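Local coordinates for protein fructuronate-tagaturonate epimerase UxaE from Cohnella laeviribosi in complex with 1 glycerol (Cohnella laeviribosi, PDB 6IL9) that interconverts fructuronate and tagaturonate by epimerisation, most likely in the zinc-bearing site of its TIM barrel, at residues Lys217-Thr222 against Ala235-Asp240; Phe223-His228 against Ser283-Ala288; His228-Asp233 against Ala330-Arg335; Arg324-His329 against Tyr338-His343. All blocks are in the same frame, centred on the assembly; numbering follows the deposited sequence.

Interaction 1: Lys217-Thr222 against Ala235-Asp240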
# COMPACT_ATOMS: atom_id res chain seq x y z
N LYS A 217 21.61 -7.66 -29.05
CA LYS A 217 21.89 -7.46 -27.64
C LYS A 217 21.79 -8.75 -26.81
O LYS A 217 22.54 -8.90 -25.84
CB LYS A 217 20.94 -6.40 -27.07
CG LYS A 217 21.16 -6.06 -25.61
CD LYS A 217 20.26 -4.92 -25.17
CE LYS A 217 20.50 -4.53 -23.72
NZ LYS A 217 19.63 -3.38 -23.33
N TYR A 218 20.90 -9.67 -27.17
CA TYR A 218 20.59 -10.83 -26.33
C TYR A 218 20.82 -12.19 -26.98
O TYR A 218 21.09 -13.15 -26.26
CB TYR A 218 19.13 -10.81 -25.86
CG TYR A 218 18.74 -9.61 -25.04
CD1 TYR A 218 18.96 -9.58 -23.66
CD2 TYR A 218 18.14 -8.50 -25.64
CE1 TYR A 218 18.60 -8.48 -22.91
CE2 TYR A 218 17.78 -7.40 -24.89
CZ TYR A 218 18.01 -7.39 -23.53
OH TYR A 218 17.65 -6.28 -22.79
N LEU A 219 20.67 -12.31 -28.30
CA LEU A 219 20.58 -13.63 -28.91
C LEU A 219 21.85 -14.45 -28.68
O LEU A 219 22.96 -13.99 -28.96
CB LEU A 219 20.30 -13.50 -30.41
CG LEU A 219 20.08 -14.84 -31.11
CD1 LEU A 219 18.88 -15.52 -30.52
CD2 LEU A 219 19.88 -14.62 -32.61
N ASP A 220 21.66 -15.65 -28.14
CA ASP A 220 22.76 -16.59 -27.89
C ASP A 220 23.83 -16.00 -26.97
O ASP A 220 24.99 -16.41 -27.00
CB ASP A 220 23.38 -17.08 -29.20
CG ASP A 220 22.39 -17.83 -30.06
OD1 ASP A 220 21.52 -18.52 -29.49
OD2 ASP A 220 22.47 -17.74 -31.30
N LYS A 221 23.44 -15.03 -26.14
CA LYS A 221 24.37 -14.39 -25.22
C LYS A 221 24.10 -14.87 -23.81
O LYS A 221 22.98 -15.29 -23.48
CB LYS A 221 24.25 -12.86 -25.30
CG LYS A 221 24.97 -12.24 -26.50
CD LYS A 221 25.07 -10.73 -26.37
CE LYS A 221 26.37 -10.19 -26.96
NZ LYS A 221 26.56 -10.67 -28.36
N THR A 222 25.14 -14.86 -22.98
CA THR A 222 25.06 -15.24 -21.58
C THR A 222 25.50 -14.06 -20.73
O THR A 222 26.57 -13.49 -20.96
CB THR A 222 25.95 -16.46 -21.26
OG1 THR A 222 25.60 -17.54 -22.13
CG2 THR A 222 25.74 -16.89 -19.82
N ALA A 235 14.27 -18.92 -29.02
CA ALA A 235 12.91 -19.19 -28.57
C ALA A 235 12.55 -18.38 -27.33
O ALA A 235 11.44 -17.83 -27.24
CB ALA A 235 12.73 -20.68 -28.30
N THR A 236 13.45 -18.30 -26.35
CA THR A 236 13.16 -17.52 -25.15
C THR A 236 13.14 -16.02 -25.46
O THR A 236 12.25 -15.30 -24.99
CB THR A 236 14.17 -17.84 -24.05
OG1 THR A 236 15.50 -17.61 -24.53
CG2 THR A 236 14.04 -19.29 -23.62
N LEU A 237 14.10 -15.55 -26.26
CA LEU A 237 14.15 -14.13 -26.63
C LEU A 237 12.88 -13.70 -27.35
O LEU A 237 12.28 -12.67 -27.01
CB LEU A 237 15.38 -13.85 -27.49
CG LEU A 237 15.60 -12.40 -27.94
CD1 LEU A 237 15.62 -11.47 -26.74
CD2 LEU A 237 16.86 -12.21 -28.77
N MET A 238 12.44 -14.47 -28.34
CA MET A 238 11.25 -14.10 -29.10
C MET A 238 10.02 -14.03 -28.21
O MET A 238 9.20 -13.10 -28.34
CB MET A 238 11.00 -15.10 -30.24
CG MET A 238 12.01 -15.02 -31.32
SD MET A 238 11.56 -15.93 -32.84
CE MET A 238 13.14 -15.71 -33.59
N ARG A 239 9.84 -15.02 -27.34
CA ARG A 239 8.69 -14.96 -26.45
C ARG A 239 8.78 -13.74 -25.53
O ARG A 239 7.80 -13.02 -25.36
CB ARG A 239 8.58 -16.25 -25.65
CG ARG A 239 7.24 -16.41 -24.97
CD ARG A 239 7.20 -17.67 -24.12
NE ARG A 239 7.28 -18.89 -24.92
CZ ARG A 239 6.24 -19.47 -25.51
NH1 ARG A 239 5.04 -18.94 -25.41
NH2 ARG A 239 6.42 -20.59 -26.21
N ASP A 240 9.96 -13.49 -24.96
CA ASP A 240 10.14 -12.34 -24.07
C ASP A 240 9.79 -11.03 -24.77
O ASP A 240 9.12 -10.17 -24.19
CB ASP A 240 11.57 -12.29 -23.54
CG ASP A 240 11.80 -13.21 -22.36
OD1 ASP A 240 10.81 -13.67 -21.76
OD2 ASP A 240 12.98 -13.46 -22.05
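Tyr218 and Leu219 meet Leu237 in a small, purely apolar contact on the periphery of the chain, where the end of helix 208-218 turns into strand 221-225 beside the first turns of helix 234-259. Leu237 carries the helix side of the contact. Its CG stands anti to the backbone N (chi1 -179°), and the two methyls fork from there, one to the tyrosine and one to the backbone of the turn. Leu237 CD1 goes to the root of the tyrosine, 3.7 Å from Tyr218 CB, and approaches the ring obliquely. Leu237 CD2 lies 3.8 Å from the backbone N of Leu219 and 4.0 Å from Leu219 CB. The side chains of Tyr218 and Leu237 cross at about a right angle; Leu237 touches the tyrosine at its base, while the hydroxyl runs away to bond Glu290. Lys217 CG sits 3.7 Å above one face of the Tyr218 ring, near the rim. The backbone that receives Leu237 is a type II turn from Tyr218 to Lys221, closed by Lys221 N to Tyr218 O at 3.0 Å; it lies where helix 208-218 ends and the chain passes on toward strand 221-225. With an alanine at Leu237 both methyls go, which would probably open a gap beneath Tyr218 CB and leave the turn without its apolar link to the helix. Around these three, Leu286 of helix 281-293 touches both Tyr218 and Leu237, and the ring of Phe232 in strand 228-232 meets Tyr218 edge-to-face. Met238 faces another way, onto helix 196-204, so helix 234-259 packs against different neighbours with adjacent residues.

Interaction 2: Phe223-His228 against Ser283-Ala288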
# COMPACT_ATOMS: atom_id res chain seq x y z
N PHE A 223 24.67 -13.69 -19.76
CA PHE A 223 24.96 -12.59 -18.86
C PHE A 223 25.23 -13.14 -17.47
O PHE A 223 24.50 -14.01 -16.99
CB PHE A 223 23.81 -11.59 -18.83
CG PHE A 223 23.51 -10.99 -20.17
CD1 PHE A 223 22.68 -11.65 -21.06
CD2 PHE A 223 24.08 -9.79 -20.54
CE1 PHE A 223 22.42 -11.11 -22.31
CE2 PHE A 223 23.81 -9.23 -21.79
CZ PHE A 223 22.98 -9.90 -22.67
N GLN A 224 26.30 -12.65 -16.84
CA GLN A 224 26.69 -13.10 -15.51
C GLN A 224 26.09 -12.12 -14.52
O GLN A 224 26.52 -10.97 -14.43
CB GLN A 224 28.21 -13.19 -15.39
CG GLN A 224 28.89 -13.97 -16.52
CD GLN A 224 28.61 -15.46 -16.46
OE1 GLN A 224 28.27 -16.01 -15.41
NE2 GLN A 224 28.75 -16.12 -17.61
N VAL A 225 25.06 -12.57 -13.81
CA VAL A 225 24.41 -11.75 -12.79
C VAL A 225 24.79 -12.34 -11.44
O VAL A 225 24.08 -13.19 -10.89
CB VAL A 225 22.89 -11.71 -13.00
CG1 VAL A 225 22.24 -10.68 -12.10
CG2 VAL A 225 22.58 -11.39 -14.46
N GLY A 226 25.93 -11.92 -10.91
CA GLY A 226 26.53 -12.60 -9.79
C GLY A 226 26.78 -14.05 -10.14
O GLY A 226 27.29 -14.38 -11.22
N PRO A 227 26.40 -14.97 -9.24
CA PRO A 227 26.62 -16.40 -9.49
C PRO A 227 25.65 -17.01 -10.48
O PRO A 227 25.70 -18.22 -10.71
CB PRO A 227 26.45 -17.01 -8.09
CG PRO A 227 25.47 -16.11 -7.42
CD PRO A 227 25.73 -14.72 -7.95
N HIS A 228 24.77 -16.22 -11.07
CA HIS A 228 23.72 -16.71 -11.94
C HIS A 228 24.04 -16.38 -13.39
O HIS A 228 24.36 -15.23 -13.71
CB HIS A 228 22.37 -16.12 -11.54
CG HIS A 228 22.05 -16.31 -10.09
ND1 HIS A 228 21.69 -17.53 -9.57
CD2 HIS A 228 22.10 -15.45 -9.05
CE1 HIS A 228 21.49 -17.41 -8.27
NE2 HIS A 228 21.74 -16.16 -7.93
N SER A 283 13.14 -13.06 -18.09
CA SER A 283 12.33 -11.97 -18.64
C SER A 283 12.54 -10.70 -17.84
O SER A 283 12.63 -9.60 -18.40
CB SER A 283 10.86 -12.37 -18.63
OG SER A 283 10.68 -13.64 -19.23
N HIS A 284 12.61 -10.83 -16.51
CA HIS A 284 12.91 -9.71 -15.63
C HIS A 284 14.22 -9.03 -16.05
O HIS A 284 14.29 -7.79 -16.16
CB HIS A 284 12.96 -10.24 -14.20
CG HIS A 284 13.39 -9.25 -13.16
ND1 HIS A 284 13.68 -9.63 -11.87
CD2 HIS A 284 13.57 -7.91 -13.20
CE1 HIS A 284 14.02 -8.57 -11.16
NE2 HIS A 284 13.97 -7.51 -11.95
N PHE A 285 15.26 -9.82 -16.29
CA PHE A 285 16.53 -9.26 -16.75
C PHE A 285 16.34 -8.44 -18.03
O PHE A 285 16.88 -7.33 -18.15
CB PHE A 285 17.55 -10.37 -16.99
CG PHE A 285 18.89 -9.86 -17.45
CD1 PHE A 285 19.83 -9.41 -16.53
CD2 PHE A 285 19.21 -9.81 -18.80
CE1 PHE A 285 21.06 -8.94 -16.95
CE2 PHE A 285 20.42 -9.33 -19.22
CZ PHE A 285 21.36 -8.89 -18.29
N LEU A 286 15.61 -8.98 -19.00
CA LEU A 286 15.45 -8.27 -20.27
C LEU A 286 14.71 -6.95 -20.07
O LEU A 286 15.11 -5.91 -20.61
CB LEU A 286 14.72 -9.15 -21.28
CG LEU A 286 14.46 -8.53 -22.66
CD1 LEU A 286 14.74 -9.57 -23.75
CD2 LEU A 286 13.03 -8.05 -22.76
N VAL A 287 13.62 -6.97 -19.29
CA VAL A 287 12.86 -5.75 -19.04
C VAL A 287 13.75 -4.70 -18.39
O VAL A 287 13.83 -3.56 -18.86
CB VAL A 287 11.63 -6.06 -18.17
CG1 VAL A 287 10.96 -4.75 -17.69
CG2 VAL A 287 10.64 -6.95 -18.93
N ALA A 288 14.47 -5.10 -17.34
CA ALA A 288 15.32 -4.15 -16.62
C ALA A 288 16.43 -3.63 -17.52
O ALA A 288 16.70 -2.42 -17.55
CB ALA A 288 15.91 -4.80 -15.37
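Phe285 reaches out from its helix and puts the end of its ring over one face of Phe223: Phe285 CZ is 3.5 Å from Phe223 CG, and Phe285 CE2 sits 3.6 Å above the Phe223 plane, offset toward the rim. The planes meet at 43° with centroids 4.8 Å apart, so the two rings meet aslant. On another part of the Phe285 ring, CE1 comes within 3.8 Å of Val225 CG2. That methyl is anti to the carbonyl carbon of its residue, the rotation that points it at the ring. Phe223 and Val225, two apart on the strand, thus turn the same way and receive one aromatic side chain. Their strand is the first arm of a beta hairpin, 221-225 with 228-232, inserted in the sequence between barrel strands 178-182 and 267-271; helix 281-293 follows the second of these. A type II' turn from Val225 to His228 closes the hairpin, with Val225 N to His228 O at 2.8 Å and His228 N to Val225 O at 3.1 Å. Gly226 takes the positive phi (58°) of its second position. Further out, Ile230 and Phe232 of the other arm also touch Phe285, while His284 on the same helix uses ND1 to bond His329 ND1 of helix 319-336 and NE2 to bond Tyr338 OH, just before strand 339-342.

Interaction 3: His228-Asp233 against Ala330-Arg335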
# COMPACT_ATOMS: atom_id res chain seq x y z
N HIS A 228 24.77 -16.22 -11.07
CA HIS A 228 23.72 -16.71 -11.94
C HIS A 228 24.04 -16.38 -13.39
O HIS A 228 24.36 -15.23 -13.71
CB HIS A 228 22.37 -16.12 -11.54
CG HIS A 228 22.05 -16.31 -10.09
ND1 HIS A 228 21.69 -17.53 -9.57
CD2 HIS A 228 22.10 -15.45 -9.05
CE1 HIS A 228 21.49 -17.41 -8.27
NE2 HIS A 228 21.74 -16.16 -7.93
N ALA A 229 23.96 -17.38 -14.25
CA ALA A 229 24.12 -17.19 -15.68
C ALA A 229 22.73 -17.13 -16.30
O ALA A 229 21.90 -18.01 -16.05
CB ALA A 229 24.94 -18.32 -16.30
N ILE A 230 22.47 -16.08 -17.08
CA ILE A 230 21.20 -15.90 -17.77
C ILE A 230 21.50 -15.93 -19.26
O ILE A 230 22.24 -15.09 -19.77
CB ILE A 230 20.51 -14.58 -17.37
CG1 ILE A 230 20.22 -14.57 -15.87
CG2 ILE A 230 19.23 -14.39 -18.17
CD1 ILE A 230 19.49 -13.32 -15.40
N HIS A 231 20.93 -16.92 -19.95
CA HIS A 231 21.21 -17.14 -21.36
C HIS A 231 19.92 -16.98 -22.16
O HIS A 231 18.85 -17.40 -21.72
CB HIS A 231 21.80 -18.54 -21.58
CG HIS A 231 22.24 -18.80 -22.98
ND1 HIS A 231 23.39 -18.25 -23.51
CD2 HIS A 231 21.69 -19.55 -23.97
CE1 HIS A 231 23.53 -18.65 -24.76
NE2 HIS A 231 22.52 -19.44 -25.07
N PHE A 232 20.03 -16.35 -23.32
CA PHE A 232 18.90 -16.17 -24.23
C PHE A 232 19.18 -16.93 -25.52
O PHE A 232 20.13 -16.61 -26.23
CB PHE A 232 18.66 -14.69 -24.53
CG PHE A 232 18.27 -13.90 -23.33
CD1 PHE A 232 19.24 -13.33 -22.51
CD2 PHE A 232 16.93 -13.72 -23.01
CE1 PHE A 232 18.88 -12.60 -21.40
CE2 PHE A 232 16.56 -12.98 -21.89
CZ PHE A 232 17.54 -12.42 -21.09
N ASP A 233 18.36 -17.93 -25.80
CA ASP A 233 18.31 -18.50 -27.13
C ASP A 233 17.16 -17.84 -27.89
O ASP A 233 16.42 -17.02 -27.35
CB ASP A 233 18.18 -20.02 -27.07
CG ASP A 233 16.90 -20.48 -26.41
OD1 ASP A 233 16.11 -19.63 -25.95
OD2 ASP A 233 16.68 -21.70 -26.34
N ALA A 330 16.50 -11.33 -7.08
CA ALA A 330 17.21 -10.41 -6.19
C ALA A 330 18.56 -10.01 -6.77
O ALA A 330 19.01 -8.87 -6.60
CB ALA A 330 17.42 -11.04 -4.82
N ALA A 331 19.23 -10.95 -7.45
CA ALA A 331 20.52 -10.64 -8.07
C ALA A 331 20.35 -9.65 -9.22
O ALA A 331 21.21 -8.78 -9.42
CB ALA A 331 21.18 -11.93 -8.57
N ILE A 332 19.27 -9.78 -9.98
CA ILE A 332 18.99 -8.84 -11.07
C ILE A 332 18.76 -7.45 -10.51
O ILE A 332 19.29 -6.46 -11.03
CB ILE A 332 17.79 -9.32 -11.89
CG1 ILE A 332 18.13 -10.62 -12.61
CG2 ILE A 332 17.34 -8.22 -12.88
CD1 ILE A 332 16.89 -11.40 -13.05
N ALA A 333 17.93 -7.34 -9.47
CA ALA A 333 17.72 -6.05 -8.82
C ALA A 333 19.03 -5.43 -8.35
O ALA A 333 19.25 -4.23 -8.51
CB ALA A 333 16.76 -6.21 -7.64
N ASP A 334 19.91 -6.24 -7.76
CA ASP A 334 21.19 -5.72 -7.27
C ASP A 334 22.05 -5.24 -8.43
O ASP A 334 22.71 -4.20 -8.34
CB ASP A 334 21.93 -6.80 -6.47
CG ASP A 334 21.34 -7.02 -5.07
OD1 ASP A 334 20.53 -6.19 -4.59
OD2 ASP A 334 21.69 -8.04 -4.43
N ARG A 335 22.04 -5.99 -9.53
CA ARG A 335 22.84 -5.63 -10.69
C ARG A 335 22.48 -4.24 -11.20
O ARG A 335 23.37 -3.43 -11.51
CB ARG A 335 22.64 -6.68 -11.79
CG ARG A 335 22.80 -6.19 -13.24
CD ARG A 335 24.23 -6.10 -13.68
NE ARG A 335 24.35 -5.66 -15.07
CZ ARG A 335 24.30 -4.38 -15.47
NH1 ARG A 335 24.13 -3.42 -14.59
NH2 ARG A 335 24.42 -4.08 -16.76
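Ala331 O accepts the backbone N-H of Arg335 at 2.9 Å, the shorter of the two backbone bonds within 330-335, and the same alanine turns its CB to the hairpin, 3.7 Å from His228 CD2. The imidazole is met obliquely by that methyl, through a carbon and not a nitrogen. Val328 and Ala327, further back on helix 319-336, touch the His228 side chain as well, so the ring rests beside three apolar side chains of the helix. One helical step on, Ile332 meets Ile230. Here the ends of two long branches come together: Ile230 CD1 is 4.0 Å from Ile332 CD1 and 4.1 Å from Ile332 CG1. Ile230 carries its CG1 branch anti to the carbonyl carbon and fully extended beyond it (chi2 -178°), which brings CD1 to the helix; the two side chains cross at about a right angle. Phe285 touches both isoleucines from helix 281-293, and Val225 of the neighbouring strand touches Ile230 and Ala331. The strand alternates in the usual way. His228 and Ile230 turn to the helix, whereas Ala229 and His231 are exposed on the other side. Beyond the strand, Asp233 takes the N-cap position of helix 234-259 and also bonds Thr236 OG1, while Asp334, exposed on its helix, forms a salt bridge with Arg362. With no hydrogen bond or salt bridge between 228-233 and 330-335, hairpin and helix are joined by apolar van der Waals contacts, so the contact depends on how closely these side chains meet.

Interaction 4: Arg324-His329 against Tyr338-His343. With ZN (zinc ion), chain C.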
# COMPACT_ATOMS: atom_id res chain seq x y z
N ARG A 324 14.48 -20.43 -5.18
CA ARG A 324 15.43 -20.47 -6.29
C ARG A 324 15.22 -19.31 -7.25
O ARG A 324 16.19 -18.70 -7.71
CB ARG A 324 15.32 -21.80 -7.04
CG ARG A 324 15.92 -22.97 -6.29
CD ARG A 324 16.01 -24.21 -7.18
NE ARG A 324 14.69 -24.78 -7.44
CZ ARG A 324 14.07 -25.63 -6.63
NH1 ARG A 324 14.65 -26.02 -5.50
NH2 ARG A 324 12.88 -26.11 -6.96
N GLU A 325 13.97 -18.98 -7.55
CA GLU A 325 13.69 -17.85 -8.44
C GLU A 325 13.97 -16.53 -7.74
O GLU A 325 14.50 -15.60 -8.37
CB GLU A 325 12.26 -17.92 -8.95
CG GLU A 325 12.04 -19.21 -9.73
CD GLU A 325 10.94 -19.14 -10.75
OE1 GLU A 325 10.27 -18.09 -10.84
OE2 GLU A 325 10.75 -20.15 -11.47
N LEU A 326 13.62 -16.42 -6.45
CA LEU A 326 13.92 -15.19 -5.72
C LEU A 326 15.41 -14.88 -5.75
O LEU A 326 15.81 -13.72 -5.87
CB LEU A 326 13.42 -15.30 -4.27
CG LEU A 326 13.86 -14.19 -3.32
CD1 LEU A 326 13.20 -12.88 -3.74
CD2 LEU A 326 13.50 -14.52 -1.87
N ALA A 327 16.26 -15.91 -5.64
CA ALA A 327 17.70 -15.69 -5.67
C ALA A 327 18.11 -14.94 -6.94
O ALA A 327 18.89 -13.98 -6.87
CB ALA A 327 18.44 -17.02 -5.57
N VAL A 328 17.58 -15.36 -8.09
CA VAL A 328 17.93 -14.70 -9.35
C VAL A 328 17.29 -13.32 -9.45
O VAL A 328 17.93 -12.35 -9.85
CB VAL A 328 17.54 -15.59 -10.54
CG1 VAL A 328 18.16 -15.03 -11.81
CG2 VAL A 328 18.02 -17.01 -10.31
N HIS A 329 15.99 -13.23 -9.10
CA HIS A 329 15.30 -11.94 -9.11
C HIS A 329 16.05 -10.92 -8.28
O HIS A 329 16.23 -9.77 -8.69
CB HIS A 329 13.88 -12.08 -8.55
CG HIS A 329 12.90 -12.72 -9.47
ND1 HIS A 329 12.73 -12.31 -10.78
CD2 HIS A 329 12.01 -13.72 -9.27
CE1 HIS A 329 11.78 -13.05 -11.34
NE2 HIS A 329 11.33 -13.91 -10.45
N TYR A 338 17.83 -1.13 -8.49
CA TYR A 338 16.52 -0.93 -7.89
C TYR A 338 16.25 -2.06 -6.90
O TYR A 338 17.05 -2.99 -6.75
CB TYR A 338 15.44 -0.86 -8.98
CG TYR A 338 15.43 -2.08 -9.88
CD1 TYR A 338 14.77 -3.25 -9.50
CD2 TYR A 338 16.09 -2.06 -11.11
CE1 TYR A 338 14.79 -4.36 -10.32
CE2 TYR A 338 16.09 -3.16 -11.93
CZ TYR A 338 15.44 -4.31 -11.52
OH TYR A 338 15.47 -5.41 -12.35
N LYS A 339 15.11 -1.99 -6.20
CA LYS A 339 14.73 -2.98 -5.20
C LYS A 339 13.61 -3.87 -5.73
O LYS A 339 12.78 -3.44 -6.53
CB LYS A 339 14.22 -2.31 -3.92
CG LYS A 339 15.08 -1.17 -3.40
CD LYS A 339 14.66 -0.79 -2.00
CE LYS A 339 13.25 -0.24 -1.94
NZ LYS A 339 12.97 0.37 -0.58
N LEU A 340 13.56 -5.10 -5.22
CA LEU A 340 12.37 -5.93 -5.43
C LEU A 340 11.22 -5.41 -4.59
O LEU A 340 11.39 -5.02 -3.43
CB LEU A 340 12.66 -7.38 -5.05
CG LEU A 340 13.62 -8.15 -5.93
CD1 LEU A 340 13.69 -9.59 -5.40
CD2 LEU A 340 13.17 -8.12 -7.37
N SER A 341 10.02 -5.43 -5.18
CA SER A 341 8.80 -5.03 -4.50
C SER A 341 7.86 -6.22 -4.40
O SER A 341 7.61 -6.90 -5.41
CB SER A 341 8.12 -3.89 -5.25
OG SER A 341 6.99 -3.44 -4.54
N ILE A 342 7.35 -6.47 -3.20
CA ILE A 342 6.45 -7.60 -2.93
C ILE A 342 5.04 -7.05 -2.77
O ILE A 342 4.73 -6.43 -1.74
CB ILE A 342 6.87 -8.37 -1.67
CG1 ILE A 342 8.39 -8.59 -1.61
CG2 ILE A 342 6.09 -9.68 -1.57
CD1 ILE A 342 8.94 -9.45 -2.70
N HIS A 343 4.18 -7.29 -3.75
CA HIS A 343 2.78 -6.92 -3.63
C HIS A 343 1.97 -8.04 -2.99
O HIS A 343 2.42 -9.19 -2.90
CB HIS A 343 2.21 -6.54 -5.00
CG HIS A 343 2.70 -5.21 -5.48
ND1 HIS A 343 1.90 -4.30 -6.13
CD2 HIS A 343 3.91 -4.61 -5.35
CE1 HIS A 343 2.60 -3.22 -6.43
NE2 HIS A 343 3.83 -3.39 -5.97
ZN ZN C . 0.03 -5.16 -7.05
O HOH W 1 -1.49 -5.99 -5.54
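Leu340 points from its strand toward helix 319-336, and its two methyls overlap in what they touch. Leu340 CD1 reaches Leu326, meeting Leu326 CD1 at 3.7 Å with the two leucine side chains set aslant to each other, and also the base of His329, where His329 CB is 4.0 Å from it. Leu340 CD2 lies against the histidine's carbonyl, 3.7 Å from His329 O. Leu326 starts out beside the strand, but with CG anti to its own N (chi1 170°) the end of the side chain comes in to Leu340. His329 does the reverse: its ring leads off toward His284, leaving only its base and carbonyl to the leucine. This is the helix-to-strand packing of a TIM barrel. Strand 300-302, helix 319-336 and strand 339-342 make a beta-alpha-beta unit, and 339-342 is bonded through its backbone to both neighbouring strands, 300-302 and 363-367. Trimming Leu340 to an alanine takes away the methyl that Leu326 CD1 meets and would probably open a gap between helix and barrel wall. Past the end of the strand, His343 ND1 binds the zinc ion at 2.3 Å, with a water also at 2.3 Å; His161 and Asp273 are the other protein ligands. Ser341 OG lies in the plane of the His343 ring at its edge. Glu269 bonds His343 NE2 through OE1 and Ser341 OG through OE2, a second-shell carboxylate that probably limits how the metal-binding ring can turn.

All four contacts are apolar across their segments, but they run from the barrel outward. Interaction 4 belongs to the barrel wall and ends at the zinc site; interaction 1 lies furthest from the chain's centre. Interactions 2 and 3, their centres about 2 Å apart, use opposite arms of one hairpin, share His228, and hold it to two different helices. Helix 319-336 serves both 3 and 4, on different faces, and strand 221-225 serves both 1 and 2. Two phenylalanine rings meet in 2; elsewhere aliphatic groups dominate, with Tyr218 in 1 and His228 in 3. Interaction 3 is only partly buried, the rest buried. Polar links between contacts include Asp240 to Ser283 and His284 to His329.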